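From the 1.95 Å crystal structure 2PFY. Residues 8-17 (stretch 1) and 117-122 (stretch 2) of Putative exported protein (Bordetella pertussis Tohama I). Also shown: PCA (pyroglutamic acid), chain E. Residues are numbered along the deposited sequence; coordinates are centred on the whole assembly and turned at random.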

ATOM      1  N   ALA A   8     -12.197   0.726  -4.639  1.00 16.87           N
ATOM      2  CA  ALA A   8     -10.824   0.221  -4.752  1.00 15.95           C
ATOM      3  C   ALA A   8      -9.966   1.336  -5.311  1.00 17.02           C
ATOM      4  O   ALA A   8     -10.395   2.127  -6.183  1.00 17.28           O
ATOM      5  N   GLU A   9      -8.746   1.403  -4.800  1.00 16.58           N
ATOM      6  CA  GLU A   9      -7.830   2.519  -5.048  1.00 18.09           C
ATOM      7  C   GLU A   9      -7.257   2.596  -6.491  1.00 17.25           C
ATOM      8  O   GLU A   9      -7.159   3.664  -7.105  1.00 15.91           O
ATOM      9  N   GLN A  10      -6.887   1.441  -7.014  1.00 16.81           N
ATOM     10  CA  GLN A  10      -6.065   1.357  -8.216  1.00 16.39           C
ATOM     11  C   GLN A  10      -6.895   0.941  -9.432  1.00 17.25           C
ATOM     12  O   GLN A  10      -8.006   0.387  -9.283  1.00 17.51           O
ATOM     13  N   PRO A  11      -6.381   1.196 -10.645  1.00 17.47           N
ATOM     14  CA  PRO A  11      -7.091   0.814 -11.855  1.00 17.41           C
ATOM     15  C   PRO A  11      -7.209  -0.704 -12.028  1.00 16.57           C
ATOM     16  O   PRO A  11      -6.566  -1.449 -11.312  1.00 16.44           O
ATOM     17  N   ASP A  12      -8.080  -1.131 -12.934  1.00 16.51           N
ATOM     18  CA  ASP A  12      -8.327  -2.535 -13.216  1.00 16.69           C
ATOM     19  C   ASP A  12      -7.043  -3.264 -13.707  1.00 16.89           C
ATOM     20  O   ASP A  12      -6.932  -4.484 -13.546  1.00 15.88           O
ATOM     21  N   ALA A  13      -6.057  -2.503 -14.236  1.00 15.92           N
ATOM     22  CA  ALA A  13      -4.685  -3.040 -14.488  1.00 15.85           C
ATOM     23  C   ALA A  13      -4.052  -3.732 -13.258  1.00 15.59           C
ATOM     24  O   ALA A  13      -3.302  -4.707 -13.385  1.00 16.24           O
ATOM     25  N   ASN A  14      -4.360  -3.211 -12.075  1.00 14.28           N
ATOM     26  CA  ASN A  14      -3.602  -3.476 -10.879  1.00 15.58           C
ATOM     27  C   ASN A  14      -4.006  -4.774 -10.224  1.00 14.74           C
ATOM     28  O   ASN A  14      -5.188  -5.083 -10.169  1.00 14.97           O
ATOM     29  N   TYR A  15      -3.055  -5.547  -9.729  1.00 15.72           N
ATOM     30  CA  TYR A  15      -3.405  -6.894  -9.210  1.00 16.07           C
ATOM     31  C   TYR A  15      -4.158  -6.852  -7.871  1.00 16.40           C
ATOM     32  O   TYR A  15      -4.892  -7.778  -7.552  1.00 16.34           O
ATOM     33  N   LEU A  16      -3.980  -5.785  -7.100  1.00 15.71           N
ATOM     34  CA  LEU A  16      -4.713  -5.642  -5.827  1.00 16.58           C
ATOM     35  C   LEU A  16      -6.176  -5.400  -6.111  1.00 16.29           C
ATOM     36  O   LEU A  16      -7.048  -5.950  -5.419  1.00 17.40           O
ATOM     37  N   THR A  17      -6.439  -4.576  -7.131  1.00 15.60           N
ATOM     38  CA  THR A  17      -7.793  -4.369  -7.623  1.00 16.74           C
ATOM     39  C   THR A  17      -8.412  -5.663  -8.166  1.00 17.00           C
ATOM     40  O   THR A  17      -9.567  -5.955  -7.860  1.00 17.68           O
ATOM     41  N   GLY A 117      -5.890  -8.218   4.153  1.00 19.84           N
ATOM     42  CA  GLY A 117      -4.747  -7.451   3.662  1.00 19.65           C
ATOM     43  C   GLY A 117      -4.080  -8.115   2.465  1.00 20.30           C
ATOM     44  O   GLY A 117      -4.252  -9.316   2.215  1.00 20.78           O
ATOM     45  N   SER A 118      -3.331  -7.328   1.690  1.00 19.78           N
ATOM     46  CA  SER A 118      -2.448  -7.886   0.661  1.00 18.57           C
ATOM     47  C   SER A 118      -1.352  -6.884   0.456  1.00 19.05           C
ATOM     48  O   SER A 118      -1.563  -5.685   0.657  1.00 18.80           O
ATOM     49  N   PRO A 119      -0.146  -7.379   0.112  1.00 19.45           N
ATOM     50  CA  PRO A 119       0.980  -6.462  -0.032  1.00 18.82           C
ATOM     51  C   PRO A 119       1.134  -5.936  -1.471  1.00 18.22           C
ATOM     52  O   PRO A 119       0.796  -6.618  -2.440  1.00 18.27           O
ATOM     53  N   TRP A 120       1.603  -4.713  -1.580  1.00 17.90           N
ATOM     54  CA  TRP A 120       2.257  -4.226  -2.792  1.00 18.23           C
ATOM     55  C   TRP A 120       3.625  -4.936  -2.903  1.00 18.60           C
ATOM     56  O   TRP A 120       4.101  -5.540  -1.935  1.00 18.58           O
ATOM     57  N   PRO A 121       4.253  -4.879  -4.095  1.00 18.49           N
ATOM     58  CA  PRO A 121       5.636  -5.314  -4.192  1.00 19.52           C
ATOM     59  C   PRO A 121       6.569  -4.294  -3.508  1.00 20.12           C
ATOM     60  O   PRO A 121       6.124  -3.209  -3.101  1.00 20.64           O
ATOM     61  N   PRO A 122       7.851  -4.661  -3.327  1.00 20.21           N
ATOM     62  CA  PRO A 122       8.816  -3.764  -2.697  1.00 20.32           C
ATOM     63  C   PRO A 122       8.981  -2.441  -3.445  1.00 20.62           C
ATOM     64  O   PRO A 122       8.801  -2.396  -4.679  1.00 20.48           O
TER

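Three residues, Trp 120, Leu 16 and Tyr 15, account for most of the 339 Å² buried between these stretches, and each solves a different packing problem. Trp 120 starts with its CA-to-CB bond pointing away from stretch 1, yet chi1 near -75° (m) and chi2 of 94° bring the indole back, so the ring makes the contact that the backbone direction alone would not predict. Leu 16, on the first turn of the helix, points toward stretch 2 in the mt rotamer and sets CD1 over one face of the indole: CD1 lies 3.4 Å from the centroid of the Trp 120 five-membered ring, only 15° off its normal, a CH-pi contact. Its other methyl, CD2, reaches 3.5 Å from Ser 118 CB. The opposite indole face receives the bound pyroglutamic acid, whose OE comes 3.1 Å from Trp 120 CE3, so one ring is sandwiched between helix and ligand.

Gln 10 and Glu 9 line the indole edge. Gln 10 (mm) places CG 3.5 Å from Trp 120 CH2, and its NE2 donates to Glu 9 OE2 at 2.9 Å. That same carboxylate oxygen accepts from water 1 (Glu 9 OE2 to water O, 2.7 Å), which in turn accepts from Trp 120 NE1 at 2.9 Å; the buried indole N-H is thereby satisfied through solvent. Asn 14 has two roles: OD1 caps the helix, accepting from Thr 17 N at 3.1 Å and weakly from Leu 16 N at 2.7 Å, while ND2 lies 3.3 Å from Trp 120 CH2.

Tyr 15 leaves sideways, but chi1 of 74° (p) carries its hydroxyl to the strand end, where OH donates to Pro 119 O at 2.7 Å, the one direct hydrogen bond between the stretches. The edge of its ring meets Pro 121, with Tyr 15 CE2 3.9 Å from Pro 121 CG.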

ATOM      1  CB  ALA A   8     -10.759  -1.003  -5.663  1.00 15.78           C
ATOM      2  CB  GLU A   9      -6.678   2.314  -4.082  1.00 19.00           C
ATOM      3  CG  GLU A   9      -6.211   3.501  -3.408  1.00 21.94           C
ATOM      4  CD  GLU A   9      -5.037   3.195  -2.534  1.00 19.87           C
ATOM      5  OE1 GLU A   9      -5.055   3.586  -1.367  1.00 19.30           O
ATOM      6  OE2 GLU A   9      -4.080   2.583  -3.031  1.00 21.12           O
ATOM      7  CB  GLN A  10      -4.946   0.357  -7.930  1.00 16.78           C
ATOM      8  CG  GLN A  10      -4.077   0.726  -6.690  1.00 16.86           C
ATOM      9  CD  GLN A  10      -3.392   2.078  -6.872  1.00 17.90           C
ATOM     10  OE1 GLN A  10      -3.004   2.432  -7.996  1.00 17.46           O
ATOM     11  NE2 GLN A  10      -3.260   2.845  -5.787  1.00 15.47           N
ATOM     12  CB  PRO A  11      -6.208   1.409 -12.976  1.00 18.88           C
ATOM     13  CG  PRO A  11      -4.876   1.480 -12.395  1.00 18.28           C
ATOM     14  CD  PRO A  11      -5.117   1.900 -10.970  1.00 17.02           C
ATOM     15  CB  ASP A  12      -9.497  -2.628 -14.215  1.00 17.50           C
ATOM     16  CG  ASP A  12     -10.849  -2.315 -13.567  1.00 20.38           C
ATOM     17  OD1 ASP A  12     -10.953  -2.350 -12.334  1.00 19.07           O
ATOM     18  OD2 ASP A  12     -11.819  -2.015 -14.287  1.00 24.76           O
ATOM     19  CB  ALA A  13      -3.733  -1.906 -14.971  1.00 16.25           C
ATOM     20  CB  ASN A  14      -3.788  -2.298  -9.900  1.00 16.19           C
ATOM     21  CG  ASN A  14      -3.156  -2.561  -8.563  1.00 17.93           C
ATOM     22  OD1 ASN A  14      -3.799  -3.119  -7.648  1.00 18.30           O
ATOM     23  ND2 ASN A  14      -1.889  -2.138  -8.417  1.00 14.38           N
ATOM     24  CB  TYR A  15      -2.194  -7.840  -9.146  1.00 15.88           C
ATOM     25  CG  TYR A  15      -1.207  -7.552  -8.023  1.00 16.37           C
ATOM     26  CD1 TYR A  15      -1.427  -8.026  -6.723  1.00 14.94           C
ATOM     27  CD2 TYR A  15      -0.044  -6.800  -8.268  1.00 16.90           C
ATOM     28  CE1 TYR A  15      -0.509  -7.761  -5.681  1.00 15.82           C
ATOM     29  CE2 TYR A  15       0.887  -6.534  -7.250  1.00 19.83           C
ATOM     30  CZ  TYR A  15       0.655  -7.025  -5.968  1.00 17.07           C
ATOM     31  OH  TYR A  15       1.577  -6.731  -4.975  1.00 19.29           O
ATOM     32  CB  LEU A  16      -4.127  -4.493  -4.985  1.00 15.65           C
ATOM     33  CG  LEU A  16      -2.715  -4.822  -4.460  1.00 18.14           C
ATOM     34  CD1 LEU A  16      -2.072  -3.556  -3.831  1.00 18.73           C
ATOM     35  CD2 LEU A  16      -2.743  -5.991  -3.434  1.00 18.86           C
ATOM     36  CB  THR A  17      -7.837  -3.243  -8.675  1.00 16.74           C
ATOM     37  OG1 THR A  17      -7.551  -2.011  -8.029  1.00 18.44           O
ATOM     38  CG2 THR A  17      -9.221  -3.111  -9.366  1.00 15.01           C
ATOM     39  CB  SER A 118      -3.181  -8.143  -0.662  1.00 17.64           C
ATOM     40  OG  SER A 118      -4.063  -9.236  -0.534  1.00 19.68           O
ATOM     41  CB  PRO A 119       2.182  -7.360   0.344  1.00 18.85           C
ATOM     42  CG  PRO A 119       1.786  -8.723  -0.236  1.00 19.50           C
ATOM     43  CD  PRO A 119       0.271  -8.799  -0.019  1.00 18.70           C
ATOM     44  CB  TRP A 120       2.499  -2.714  -2.650  1.00 17.58           C
ATOM     45  CG  TRP A 120       1.266  -1.910  -2.822  1.00 17.12           C
ATOM     46  CD1 TRP A 120       0.402  -1.459  -1.838  1.00 16.57           C
ATOM     47  CD2 TRP A 120       0.757  -1.435  -4.062  1.00 17.00           C
ATOM     48  NE1 TRP A 120      -0.604  -0.718  -2.408  1.00 16.14           N
ATOM     49  CE2 TRP A 120      -0.408  -0.682  -3.774  1.00 18.33           C
ATOM     50  CE3 TRP A 120       1.177  -1.569  -5.405  1.00 16.15           C
ATOM     51  CZ2 TRP A 120      -1.156  -0.055  -4.775  1.00 18.18           C
ATOM     52  CZ3 TRP A 120       0.422  -0.950  -6.408  1.00 15.84           C
ATOM     53  CH2 TRP A 120      -0.728  -0.198  -6.081  1.00 17.99           C
ATOM     54  CB  PRO A 121       5.887  -5.411  -5.726  1.00 18.38           C
ATOM     55  CG  PRO A 121       4.471  -5.367  -6.370  1.00 16.98           C
ATOM     56  CD  PRO A 121       3.710  -4.472  -5.402  1.00 17.99           C
ATOM     57  CB  PRO A 122      10.118  -4.566  -2.748  1.00 20.09           C
ATOM     58  CG  PRO A 122       9.661  -6.015  -2.777  1.00 20.21           C
ATOM     59  CD  PRO A 122       8.441  -5.968  -3.670  1.00 20.15           C
TER
HETATM   60  N   PCA E 302       1.895   1.823  -5.279  1.00 22.63           N
HETATM   61  CA  PCA E 302       1.091   2.752  -4.451  1.00 23.48           C
HETATM   62  CB  PCA E 302       1.502   2.624  -3.004  1.00 22.44           C
HETATM   63  CG  PCA E 302       2.639   1.646  -2.978  1.00 23.29           C
HETATM   64  CD  PCA E 302       2.798   1.183  -4.387  1.00 20.74           C
HETATM   65  OE  PCA E 302       3.582   0.308  -4.740  1.00 22.48           O
HETATM   66  C   PCA E 302       1.283   4.179  -4.924  1.00 24.18           C
HETATM   67  O   PCA E 302       0.558   5.119  -4.576  1.00 24.73           O
HETATM   68  OXT PCA E 302       2.201   4.409  -5.690  1.00 25.49           O
HETATM   69  O   HOH W   1      -3.242   0.386  -1.739  1.00 21.86           O